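Local coordinates for protein glucose-1-phosphate thymidylyltransferase (Bacillus anthracis, PDB 4ECM) that catalyses the transfer of a thymidylyl group from dTTP to glucose-1-phosphate, giving dTDP-glucose and pyrophosphate for the biosynthesis of dTDP-L-rhamnose, at residues D72-I76 and L116-F120; D132-S136 and V192-Y196; N148-G152 and R229-T233; F203-K207 and D221-W225. One frame throughout, in Å; residues are numbered along the deposited sequence.

Contact 1: residues D72-I76 and L116-F120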
loop_
_atom_site.group_PDB
_atom_site.type_symbol
_atom_site.label_atom_id
_atom_site.label_comp_id
_atom_site.label_asym_id
_atom_site.label_seq_id
_atom_site.Cartn_x
_atom_site.Cartn_y
_atom_site.Cartn_z
ATOM N N ASP A 72 0.905 1.584 -27.228
ATOM C CA ASP A 72 2.177 1.497 -26.496
ATOM C C ASP A 72 2.270 2.792 -25.704
ATOM O O ASP A 72 2.577 3.846 -26.255
ATOM C CB ASP A 72 3.376 1.363 -27.446
ATOM C CG ASP A 72 3.382 0.048 -28.221
ATOM O OD1 ASP A 72 2.997 -0.997 -27.664
ATOM O OD2 ASP A 72 3.792 0.058 -29.398
ATOM N N ILE A 73 2.019 2.707 -24.403
ATOM C CA ILE A 73 1.937 3.895 -23.563
ATOM C C ILE A 73 2.838 3.824 -22.343
ATOM O O ILE A 73 2.846 2.820 -21.616
ATOM C CB ILE A 73 0.496 4.066 -23.046
ATOM C CG1 ILE A 73 -0.491 4.140 -24.221
ATOM C CG2 ILE A 73 0.393 5.311 -22.150
ATOM C CD1 ILE A 73 -1.947 3.999 -23.850
ATOM N N MET A 74 3.586 4.899 -22.114
ATOM C CA MET A 74 4.419 4.991 -20.939
ATOM C C MET A 74 3.745 5.900 -19.912
ATOM O O MET A 74 3.223 6.965 -20.250
ATOM C CB MET A 74 5.825 5.504 -21.285
ATOM C CG MET A 74 6.676 5.796 -20.044
ATOM S SD MET A 74 8.462 5.725 -20.329
ATOM C CE MET A 74 8.643 3.955 -20.539
ATOM N N ILE A 75 3.774 5.472 -18.660
ATOM C CA ILE A 75 3.173 6.199 -17.548
ATOM C C ILE A 75 4.286 6.636 -16.605
ATOM O O ILE A 75 5.072 5.801 -16.137
ATOM C CB ILE A 75 2.224 5.291 -16.766
ATOM C CG1 ILE A 75 1.127 4.695 -17.680
ATOM C CG2 ILE A 75 1.629 6.023 -15.534
ATOM C CD1 ILE A 75 0.138 5.636 -18.192
ATOM N N ILE A 76 4.351 7.935 -16.325
ATOM C CA ILE A 76 5.330 8.494 -15.399
ATOM C C ILE A 76 4.633 8.980 -14.124
ATOM O O ILE A 76 3.635 9.693 -14.193
ATOM C CB ILE A 76 6.051 9.687 -16.008
ATOM C CG1 ILE A 76 6.758 9.296 -17.314
ATOM C CG2 ILE A 76 7.052 10.298 -14.991
ATOM C CD1 ILE A 76 7.849 8.241 -17.165
ATOM N N LEU A 116 12.465 11.132 -19.194
ATOM C CA LEU A 116 12.591 9.714 -18.780
ATOM C C LEU A 116 12.069 8.730 -19.854
ATOM O O LEU A 116 12.326 7.516 -19.790
ATOM C CB LEU A 116 11.788 9.478 -17.492
ATOM C CG LEU A 116 12.092 10.399 -16.308
ATOM C CD1 LEU A 116 11.051 10.230 -15.209
ATOM C CD2 LEU A 116 13.521 10.186 -15.773
ATOM N N CYS A 117 11.338 9.254 -20.834
ATOM C CA CYS A 117 10.738 8.425 -21.875
ATOM C C CYS A 117 11.594 8.305 -23.134
ATOM O O CYS A 117 11.155 7.741 -24.121
ATOM C CB CYS A 117 9.382 9.023 -22.265
ATOM S SG CYS A 117 8.290 9.378 -20.905
ATOM N N GLU A 118 12.809 8.833 -23.110
ATOM C CA GLU A 118 13.674 8.810 -24.298
ATOM C C GLU A 118 13.837 7.417 -24.939
ATOM O O GLU A 118 13.533 7.223 -26.124
ATOM C CB GLU A 118 15.063 9.403 -23.965
ATOM C CG GLU A 118 16.020 9.421 -25.193
ATOM C CD GLU A 118 17.345 10.156 -24.940
ATOM O OE1 GLU A 118 17.559 10.711 -23.840
ATOM O OE2 GLU A 118 18.172 10.189 -25.872
ATOM N N ASP A 119 14.319 6.457 -24.161
ATOM C CA ASP A 119 14.564 5.099 -24.675
ATOM C C ASP A 119 13.276 4.404 -25.125
ATOM O O ASP A 119 13.258 3.719 -26.139
ATOM C CB ASP A 119 15.296 4.251 -23.629
ATOM C CG ASP A 119 16.740 4.731 -23.371
ATOM O OD1 ASP A 119 17.293 5.510 -24.179
ATOM O OD2 ASP A 119 17.328 4.299 -22.360
ATOM N N PHE A 120 12.202 4.603 -24.375
ATOM C CA PHE A 120 10.908 4.040 -24.724
ATOM C C PHE A 120 10.431 4.507 -26.109
ATOM O O PHE A 120 9.932 3.710 -26.889
ATOM C CB PHE A 120 9.875 4.432 -23.672
ATOM C CG PHE A 120 8.461 4.034 -24.021
ATOM C CD1 PHE A 120 8.034 2.719 -23.871
ATOM C CD2 PHE A 120 7.556 4.976 -24.471
ATOM C CE1 PHE A 120 6.723 2.352 -24.182
ATOM C CE2 PHE A 120 6.249 4.632 -24.768
ATOM C CZ PHE A 120 5.826 3.315 -24.631
#
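A Met-aromatic contact between M74 and F120 joins an inner strand of the nucleotide-binding alpha/beta core, a Rossmann-like fold in this nucleotidyltransferase family, to the start of the short helix 118-121. M74 and F120 lie alongside one another, running opposite ways. M74 lays its CB over one face of the F120 ring, 3.8 Å from the ring centroid and only 19° off the normal, a CH-pi contact. Its CG stands anti to the backbone N (chi1 172°) and the chain then bends at chi3 (-71°), which swings the methyl back against the root of the phenylalanine, with M74 CE 3.4 Å from F120 CB. The sulfur lies oblique to the ring, M74 SD being 4.7 Å from the centroid of F120. At the other end of the ring, the carbonyl oxygen of D72 sits near the ring plane, D72 O to F120 CZ being 3.7 Å.

C117, the N-cap residue of the helix, wedges between two strand side chains: its SG is 3.7 Å from SD of M74 and 3.9 Å from CG1 of I76. Farther along, the branched ends of I76 and L116 meet through I76 CG2 and L116 CD1, 4.0 Å apart. Apart from the D72 carbonyl at the ring edge, the contact is carried by apolar groups, chiefly M74 and I76 of the strand.

Strand 72-77 runs parallel to both 25-30 and 98-103 in the large sheet. On the face turned toward 116-120, K26 adds a cation-pi contact to F120, and C117 reaches I28; I75, which points away from 116-120, packs on V85 and L89 of helix 82-89.

Contact 2: residues D132-S136 and V192-Y196. With DAU (2'deoxy-thymidine-5'-diphospho-alpha-D-glucose), chain B.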
loop_
_atom_site.group_PDB
_atom_site.type_symbol
_atom_site.label_atom_id
_atom_site.label_comp_id
_atom_site.label_asym_id
_atom_site.label_seq_id
_atom_site.Cartn_x
_atom_site.Cartn_y
_atom_site.Cartn_z
ATOM N N ASP A 132 -3.765 15.565 -15.807
ATOM C CA ASP A 132 -4.882 16.359 -15.272
ATOM C C ASP A 132 -5.615 17.187 -16.329
ATOM O O ASP A 132 -6.405 18.041 -15.970
ATOM C CB ASP A 132 -4.417 17.243 -14.089
ATOM C CG ASP A 132 -3.492 18.399 -14.514
ATOM O OD1 ASP A 132 -3.169 18.509 -15.708
ATOM O OD2 ASP A 132 -3.092 19.198 -13.632
ATOM N N ASN A 133 -5.336 16.944 -17.620
ATOM C CA ASN A 133 -6.028 17.627 -18.713
ATOM C C ASN A 133 -7.202 16.790 -19.204
ATOM O O ASN A 133 -7.015 15.683 -19.755
ATOM C CB ASN A 133 -5.089 17.929 -19.886
ATOM C CG ASN A 133 -4.268 19.215 -19.686
ATOM O OD1 ASN A 133 -4.165 20.022 -20.602
ATOM N ND2 ASN A 133 -3.723 19.420 -18.481
ATOM N N ILE A 134 -8.413 17.314 -19.013
ATOM C CA ILE A 134 -9.638 16.608 -19.389
ATOM C C ILE A 134 -10.317 17.419 -20.469
ATOM O O ILE A 134 -10.509 18.626 -20.313
ATOM C CB ILE A 134 -10.573 16.437 -18.169
ATOM C CG1 ILE A 134 -9.783 15.901 -16.964
ATOM C CG2 ILE A 134 -11.807 15.575 -18.526
ATOM C CD1 ILE A 134 -9.115 14.523 -17.161
ATOM N N PHE A 135 -10.686 16.758 -21.565
ATOM C CA PHE A 135 -11.270 17.449 -22.706
ATOM C C PHE A 135 -12.160 16.542 -23.543
ATOM O O PHE A 135 -12.025 15.317 -23.486
ATOM C CB PHE A 135 -10.147 18.032 -23.558
ATOM C CG PHE A 135 -9.145 17.028 -23.999
ATOM C CD1 PHE A 135 -9.191 16.495 -25.272
ATOM C CD2 PHE A 135 -8.145 16.601 -23.137
ATOM C CE1 PHE A 135 -8.265 15.558 -25.674
ATOM C CE2 PHE A 135 -7.235 15.652 -23.529
ATOM C CZ PHE A 135 -7.286 15.131 -24.800
ATOM N N SER A 136 -13.059 17.147 -24.331
ATOM C CA SER A 136 -14.011 16.385 -25.165
ATOM C C SER A 136 -13.532 15.970 -26.566
ATOM O O SER A 136 -13.982 14.965 -27.092
ATOM C CB SER A 136 -15.332 17.148 -25.308
ATOM O OG SER A 136 -15.143 18.410 -25.917
ATOM N N VAL A 192 -2.104 27.165 -24.278
ATOM C CA VAL A 192 -1.464 26.011 -24.909
ATOM C C VAL A 192 -1.742 24.848 -23.954
ATOM O O VAL A 192 -1.162 24.757 -22.863
ATOM C CB VAL A 192 0.051 26.228 -25.135
ATOM C CG1 VAL A 192 0.700 24.989 -25.772
ATOM C CG2 VAL A 192 0.289 27.440 -26.012
ATOM N N THR A 193 -2.655 23.977 -24.361
ATOM C CA THR A 193 -3.079 22.868 -23.526
ATOM C C THR A 193 -1.979 21.854 -23.317
ATOM O O THR A 193 -0.972 21.864 -24.021
ATOM C CB THR A 193 -4.250 22.112 -24.141
ATOM O OG1 THR A 193 -3.820 21.481 -25.350
ATOM C CG2 THR A 193 -5.407 23.054 -24.421
ATOM N N GLY A 194 -2.217 20.955 -22.355
ATOM C CA GLY A 194 -1.286 19.901 -22.008
ATOM C C GLY A 194 -1.388 18.644 -22.860
ATOM O O GLY A 194 -1.326 17.525 -22.329
ATOM N N ILE A 195 -1.561 18.823 -24.168
ATOM C CA ILE A 195 -1.590 17.717 -25.114
ATOM C C ILE A 195 -0.581 18.110 -26.159
ATOM O O ILE A 195 -0.804 19.065 -26.900
ATOM C CB ILE A 195 -2.947 17.499 -25.793
ATOM C CG1 ILE A 195 -4.070 17.278 -24.770
ATOM C CG2 ILE A 195 -2.865 16.272 -26.726
ATOM C CD1 ILE A 195 -4.507 18.505 -24.033
ATOM N N TYR A 196 0.539 17.397 -26.192
ATOM C CA TYR A 196 1.649 17.723 -27.071
ATOM C C TYR A 196 1.979 16.581 -28.035
ATOM O O TYR A 196 1.973 15.406 -27.656
ATOM C CB TYR A 196 2.891 18.020 -26.216
ATOM C CG TYR A 196 2.628 18.998 -25.097
ATOM C CD1 TYR A 196 2.473 20.353 -25.352
ATOM C CD2 TYR A 196 2.536 18.573 -23.786
ATOM C CE1 TYR A 196 2.217 21.248 -24.328
ATOM C CE2 TYR A 196 2.289 19.468 -22.754
ATOM C CZ TYR A 196 2.130 20.795 -23.030
ATOM O OH TYR A 196 1.871 21.674 -22.003
HETATM O O6 DAU B . -2.807 22.441 -18.003
HETATM C C6 DAU B . -2.148 23.093 -19.090
HETATM C C5 DAU B . -0.872 23.756 -18.590
HETATM O O5 DAU B . -0.084 22.747 -17.965
HETATM C C4 DAU B . -0.095 24.425 -19.730
HETATM O O4 DAU B . -0.847 25.491 -20.297
HETATM C C3 DAU B . 1.251 24.975 -19.266
HETATM O O3 DAU B . 1.970 25.473 -20.415
HETATM C C2 DAU B . 2.022 23.841 -18.580
HETATM O O2 DAU B . 3.260 24.322 -18.023
HETATM C C1 DAU B . 1.188 23.194 -17.481
HETATM O O1 DAU B . 1.002 24.132 -16.427
HETATM P P2 DAU B . 0.661 23.635 -14.930
HETATM O O3P DAU B . -0.783 23.207 -14.824
HETATM O O4P DAU B . 1.228 24.667 -13.996
HETATM O OPP DAU B . 1.533 22.278 -14.817
HETATM P P DAU B . 1.525 21.362 -13.495
HETATM O O1P DAU B . 0.166 21.446 -12.843
HETATM O O2P DAU B . 2.756 21.663 -12.721
HETATM O "O5'" DAU B . 1.650 19.874 -14.105
HETATM C "C5'" DAU B . 0.553 19.318 -14.801
HETATM C "C4'" DAU B . 0.619 17.799 -14.963
HETATM O "O4'" DAU B . 1.911 17.304 -15.307
HETATM C "C3'" DAU B . 0.147 17.049 -13.737
HETATM O "O3'" DAU B . -0.881 16.169 -14.201
HETATM C "C2'" DAU B . 1.341 16.269 -13.242
HETATM C "C1'" DAU B . 2.308 16.281 -14.417
HETATM N N11 DAU B . 3.704 16.629 -14.103
HETATM C C61 DAU B . 3.959 17.884 -13.493
HETATM C C51 DAU B . 5.167 18.134 -12.873
HETATM C C5A DAU B . 5.465 19.513 -12.323
HETATM C C21 DAU B . 4.617 15.582 -13.876
HETATM O O21 DAU B . 4.338 14.375 -14.389
HETATM N N31 DAU B . 5.814 15.793 -13.276
HETATM C C41 DAU B . 6.130 17.010 -12.762
HETATM O O41 DAU B . 7.320 17.198 -12.148
#
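N133 turns its CG beside the backbone N (chi1 -83°), and a chi2 of -134° sets its amide between the main chain at G194 and the bound dTDP-glucose. This is the sugar-nucleotide pocket of the nucleotidyltransferase fold, at the corner where strand 190-198 is broken. N133 OD1 accepts the backbone N-H of G194 at 2.8 Å; the donor stands well above the carbonyl plane, and the bond bends to 141°. W241 NE1 gives the same oxygen a second donor, so two N-H groups grip this buried atom. On the other side of the amide, N133 ND2 donates to the sugar O6 of the ligand at 3.2 Å and to D132 OD1 at 3.0 Å. The carboxylate oxygen lies in the amide plane, a bond that helps fix the amide's rotation. D132 is itself held through OD2 by a salt bridge to K47, which also belongs to the pyrophosphate pocket, while its backbone N makes a weak bond to O3' of the deoxyribose.

The two backbones come close here, with G194 CA 3.2 Å from N133 OD1. Beyond the polar core, F135 and I195 approach one another from their separate strands, F135 CE2 lying 3.8 Å from I195 CG1. The glucose is caught from the second strand too: its O4 hydroxyl donates to the carbonyl O of V192 at 2.7 Å.

Contact 3: residues N148-G152 and R229-T233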
loop_
_atom_site.group_PDB
_atom_site.type_symbol
_atom_site.label_atom_id
_atom_site.label_comp_id
_atom_site.label_asym_id
_atom_site.label_seq_id
_atom_site.Cartn_x
_atom_site.Cartn_y
_atom_site.Cartn_z
ATOM N N ASN A 148 1.245 13.406 -40.977
ATOM C CA ASN A 148 1.500 13.937 -42.310
ATOM C C ASN A 148 2.443 15.136 -42.289
ATOM O O ASN A 148 2.699 15.724 -43.327
ATOM C CB ASN A 148 0.197 14.333 -42.995
ATOM C CG ASN A 148 -0.512 13.151 -43.575
ATOM O OD1 ASN A 148 0.069 12.389 -44.344
ATOM N ND2 ASN A 148 -1.775 12.986 -43.224
ATOM N N GLN A 149 2.973 15.477 -41.114
ATOM C CA GLN A 149 3.863 16.621 -40.972
ATOM C C GLN A 149 5.296 16.103 -41.053
ATOM O O GLN A 149 5.664 15.207 -40.306
ATOM C CB GLN A 149 3.572 17.325 -39.644
ATOM C CG GLN A 149 4.392 18.564 -39.366
ATOM C CD GLN A 149 4.000 19.197 -38.046
ATOM O OE1 GLN A 149 2.818 19.336 -37.753
ATOM N NE2 GLN A 149 4.989 19.598 -37.251
ATOM N N LYS A 150 6.088 16.664 -41.968
ATOM C CA LYS A 150 7.443 16.197 -42.226
ATOM C C LYS A 150 8.250 15.994 -40.958
ATOM O O LYS A 150 8.866 14.956 -40.781
ATOM C CB LYS A 150 8.196 17.121 -43.205
ATOM C CG LYS A 150 9.604 16.602 -43.519
ATOM C CD LYS A 150 10.214 17.221 -44.772
ATOM C CE LYS A 150 10.396 18.725 -44.655
ATOM N NZ LYS A 150 11.146 19.271 -45.829
ATOM N N GLU A 151 8.260 16.999 -40.095
ATOM C CA GLU A 151 8.926 16.885 -38.817
ATOM C C GLU A 151 8.401 17.936 -37.863
ATOM O O GLU A 151 7.560 18.743 -38.223
ATOM C CB GLU A 151 10.429 17.088 -38.976
ATOM C CG GLU A 151 10.810 18.521 -39.360
ATOM C CD GLU A 151 12.308 18.760 -39.287
ATOM O OE1 GLU A 151 12.926 18.461 -38.222
ATOM O OE2 GLU A 151 12.857 19.264 -40.294
ATOM N N GLY A 152 8.913 17.920 -36.638
ATOM C CA GLY A 152 8.585 18.945 -35.668
ATOM C C GLY A 152 7.657 18.574 -34.541
ATOM O O GLY A 152 7.776 17.505 -33.940
ATOM N N ARG A 229 12.634 26.902 -34.747
ATOM C CA ARG A 229 13.138 26.092 -35.848
ATOM C C ARG A 229 12.145 26.091 -37.021
ATOM O O ARG A 229 12.438 25.555 -38.078
ATOM C CB ARG A 229 13.478 24.676 -35.387
ATOM C CG ARG A 229 14.712 24.590 -34.460
ATOM C CD ARG A 229 15.020 23.132 -34.012
ATOM N NE ARG A 229 15.079 22.232 -35.171
ATOM C CZ ARG A 229 14.328 21.142 -35.362
ATOM N NH1 ARG A 229 14.463 20.451 -36.493
ATOM N NH2 ARG A 229 13.473 20.709 -34.439
ATOM N N GLY A 230 10.977 26.702 -36.834
ATOM C CA GLY A 230 9.992 26.802 -37.904
ATOM C C GLY A 230 9.250 25.505 -38.213
ATOM O O GLY A 230 8.669 25.370 -39.295
ATOM N N VAL A 231 9.245 24.564 -37.266
ATOM C CA VAL A 231 8.570 23.274 -37.483
ATOM C C VAL A 231 7.448 22.967 -36.447
ATOM O O VAL A 231 7.017 21.814 -36.301
ATOM C CB VAL A 231 9.603 22.132 -37.568
ATOM C CG1 VAL A 231 10.546 22.371 -38.808
ATOM C CG2 VAL A 231 10.409 22.029 -36.267
ATOM N N LEU A 232 6.980 24.003 -35.758
ATOM C CA LEU A 232 5.869 23.882 -34.815
ATOM C C LEU A 232 4.549 24.272 -35.513
ATOM O O LEU A 232 4.483 25.333 -36.117
ATOM C CB LEU A 232 6.057 24.813 -33.619
ATOM C CG LEU A 232 4.896 24.753 -32.601
ATOM C CD1 LEU A 232 4.847 23.382 -31.957
ATOM C CD2 LEU A 232 5.018 25.843 -31.526
ATOM N N THR A 233 3.525 23.414 -35.432
ATOM C CA THR A 233 2.204 23.725 -35.971
ATOM C C THR A 233 1.224 23.758 -34.816
ATOM O O THR A 233 1.548 23.328 -33.708
ATOM C CB THR A 233 1.703 22.693 -37.028
ATOM O OG1 THR A 233 1.557 21.395 -36.425
ATOM C CG2 THR A 233 2.670 22.623 -38.263
HETATM O O HOH W 1 11.902 18.392 -35.574
#
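R229 opens the contact by reaching across to E151 with NH1, a salt bridge of 3.1 Å between R229 NH1 and E151 OE1. The two side chains run roughly perpendicular, and the planes of guanidinium and carboxylate are 61° apart. E151 OE1 is met from above its carboxylate plane, although it lies near the plane of the guanidinium. A water completes the link, donating to E151 OE1 and accepting from R229 NH2; K201 is a further salt-bridge partner of the same carboxylate oxygen.

G230 then ends helix 219-228 in a Schellman motif, its phi positive. V231 follows, packing CG1 against E151 CG at 3.9 Å. Its carbonyl O receives a CA-H...O contact from G152, with G152 CA 3.3 Å from V231 O, a measure of how closely the two backbones approach. G152 has backbone angles suited to glycine.

At T233, chi1 of 63° turns OG1 toward the loop, where it donates to Q149 OE1 at 2.8 Å, tilted 28° from the amide carbonyl plane. The amide's nitrogen, Q149 NE2, bonds E151 O at 2.9 Å and also A153 O, so both ends of the amide are engaged.

Together these bonds join two connections of an alpha/beta fold, each leading from a helix into one of the adjacent parallel strands 153-159 and 232-236.

Contact 4: residues F203-K207 and D221-W225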
loop_
_atom_site.group_PDB
_atom_site.type_symbol
_atom_site.label_atom_id
_atom_site.label_comp_id
_atom_site.label_asym_id
_atom_site.label_seq_id
_atom_site.Cartn_x
_atom_site.Cartn_y
_atom_site.Cartn_z
ATOM N N PHE A 203 14.007 14.956 -27.223
ATOM C CA PHE A 203 14.907 14.453 -26.181
ATOM C C PHE A 203 16.296 15.068 -26.217
ATOM O O PHE A 203 16.867 15.363 -25.158
ATOM C CB PHE A 203 14.974 12.916 -26.197
ATOM C CG PHE A 203 13.633 12.274 -26.044
ATOM C CD1 PHE A 203 12.927 12.401 -24.856
ATOM C CD2 PHE A 203 13.059 11.577 -27.087
ATOM C CE1 PHE A 203 11.663 11.845 -24.718
ATOM C CE2 PHE A 203 11.806 11.012 -26.951
ATOM C CZ PHE A 203 11.107 11.149 -25.758
ATOM N N SER A 204 16.838 15.261 -27.414
ATOM C CA SER A 204 18.152 15.887 -27.549
ATOM C C SER A 204 18.105 17.330 -27.021
ATOM O O SER A 204 19.079 17.820 -26.450
ATOM C CB SER A 204 18.608 15.865 -29.000
ATOM O OG SER A 204 17.666 16.558 -29.794
ATOM N N TYR A 205 16.976 18.006 -27.200
ATOM C CA TYR A 205 16.847 19.353 -26.675
ATOM C C TYR A 205 16.594 19.359 -25.164
ATOM O O TYR A 205 17.081 20.258 -24.469
ATOM C CB TYR A 205 15.760 20.174 -27.372
ATOM C CG TYR A 205 15.736 21.590 -26.818
ATOM C CD1 TYR A 205 16.678 22.537 -27.232
ATOM C CD2 TYR A 205 14.814 21.968 -25.842
ATOM C CE1 TYR A 205 16.684 23.837 -26.707
ATOM C CE2 TYR A 205 14.808 23.266 -25.311
ATOM C CZ TYR A 205 15.745 24.193 -25.749
ATOM O OH TYR A 205 15.745 25.476 -25.232
ATOM N N ILE A 206 15.829 18.393 -24.645
ATOM C CA ILE A 206 15.583 18.351 -23.196
ATOM C C ILE A 206 16.912 18.315 -22.436
ATOM O O ILE A 206 16.990 18.802 -21.311
ATOM C CB ILE A 206 14.703 17.161 -22.748
ATOM C CG1 ILE A 206 13.262 17.344 -23.216
ATOM C CG2 ILE A 206 14.690 17.037 -21.209
ATOM C CD1 ILE A 206 12.357 16.231 -22.793
ATOM N N LYS A 207 17.954 17.774 -23.069
ATOM C CA LYS A 207 19.283 17.690 -22.462
ATOM C C LYS A 207 19.970 19.047 -22.211
ATOM O O LYS A 207 20.903 19.120 -21.406
ATOM C CB LYS A 207 20.176 16.770 -23.291
ATOM C CG LYS A 207 19.696 15.335 -23.229
ATOM C CD LYS A 207 20.362 14.442 -24.246
ATOM C CE LYS A 207 19.760 13.045 -24.185
ATOM N NZ LYS A 207 20.315 12.141 -25.222
ATOM N N ASP A 221 9.475 26.083 -23.003
ATOM C CA ASP A 221 10.803 26.252 -23.634
ATOM C C ASP A 221 10.991 25.286 -24.804
ATOM O O ASP A 221 11.553 25.652 -25.849
ATOM C CB ASP A 221 11.917 26.062 -22.612
ATOM C CG ASP A 221 11.873 27.098 -21.509
ATOM O OD1 ASP A 221 11.308 28.200 -21.734
ATOM O OD2 ASP A 221 12.407 26.820 -20.416
ATOM N N ILE A 222 10.518 24.060 -24.628
ATOM C CA ILE A 222 10.581 23.050 -25.675
ATOM C C ILE A 222 9.725 23.473 -26.864
ATOM O O ILE A 222 10.155 23.394 -28.021
ATOM C CB ILE A 222 10.083 21.692 -25.165
ATOM C CG1 ILE A 222 11.087 21.091 -24.190
ATOM C CG2 ILE A 222 9.831 20.722 -26.329
ATOM C CD1 ILE A 222 10.541 19.851 -23.457
ATOM N N ASN A 223 8.506 23.919 -26.582
ATOM C CA ASN A 223 7.616 24.363 -27.652
ATOM C C ASN A 223 8.210 25.560 -28.416
ATOM O O ASN A 223 8.126 25.608 -29.646
ATOM C CB ASN A 223 6.209 24.603 -27.104
ATOM C CG ASN A 223 5.592 23.318 -26.574
ATOM O OD1 ASN A 223 5.906 22.241 -27.082
ATOM N ND2 ASN A 223 4.719 23.414 -25.555
ATOM N N ASN A 224 8.847 26.485 -27.703
ATOM C CA ASN A 224 9.497 27.628 -28.356
ATOM C C ASN A 224 10.726 27.206 -29.204
ATOM O O ASN A 224 11.007 27.820 -30.231
ATOM C CB ASN A 224 9.878 28.721 -27.335
ATOM C CG ASN A 224 8.692 29.617 -26.945
ATOM O OD1 ASN A 224 7.850 29.929 -27.779
ATOM N ND2 ASN A 224 8.660 30.066 -25.686
ATOM N N TRP A 225 11.449 26.168 -28.771
ATOM C CA TRP A 225 12.609 25.649 -29.520
ATOM C C TRP A 225 12.131 25.153 -30.875
ATOM O O TRP A 225 12.681 25.522 -31.915
ATOM C CB TRP A 225 13.328 24.535 -28.724
ATOM C CG TRP A 225 14.422 23.816 -29.480
ATOM C CD1 TRP A 225 15.654 24.309 -29.815
ATOM C CD2 TRP A 225 14.388 22.452 -29.970
ATOM N NE1 TRP A 225 16.372 23.356 -30.495
ATOM C CE2 TRP A 225 15.627 22.209 -30.605
ATOM C CE3 TRP A 225 13.426 21.419 -29.937
ATOM C CZ2 TRP A 225 15.941 20.966 -31.205
ATOM C CZ3 TRP A 225 13.735 20.193 -30.534
ATOM C CH2 TRP A 225 14.984 19.985 -31.171
HETATM O O HOH W 2 13.392 27.664 -26.040
#
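Y205 lays its ring over the indole of W225 in an offset stack, the centroids of the tyrosine ring and the five-membered ring 3.8 Å apart and the planes 17° from parallel. The side chains overlap head to root, each covering the base of the other. Y205 CB stands over the six-membered ring of W225, 3.5 Å from its centroid and almost on the normal, while W225 CB takes the corresponding place over the tyrosine ring, 3.8 Å from the centroid of Y205. In both residues CG is anti to the backbone N (chi1 -177° for Y205 and 172° for W225), which sends the two side chains out from their helices far enough to overlap along their lengths. W225 CD1 lies 3.3 Å from both Y205 CD1 and Y205 CE1, a tight fit of the two faces.

At the edge of the tyrosine ring, near its plane, lies I222 CG1, 4.2 Å from Y205 CD2. I222 also extends its CD1 to I206, meeting I206 CG1 at 3.7 Å as the two isoleucines cross at a slant. A water bonded to the carbonyl O of D221 makes a weak link to the hydroxyl of Y205, bridging the tyrosine's polar end to the facing helix.

Helices 202-206 and 219-228 are thus joined by an aromatic stack flanked by aliphatic contacts. R229 adds a cation-pi contact to W225. Deeper in, I206 and I222 reach L114 and A111 of helix 110-115, I222 also touches Y198 of strand 190-198, and F203 packs on helix 118-121.

In the fold
Contact 2 lies at the dTDP-glucose itself; the side chain of I76 in contact 1 is about 5 Å from the ligand and that of D221 in contact 4 about 10 Å. Contacts 1, 2 and 3 all reach the large mixed sheet. Contact 4 is the common neighbour: it meets contact 1 through a salt bridge of 3.0 Å between E118 OE2 and K207 NZ, contact 2 where Y196 CE1 lies 3.5 Å from N223 ND2, and contact 3 where L232 packs on the backbone of N223. Along the chain, contact 4 is nested within the loop closed by contact 3, their centres 14 Å apart.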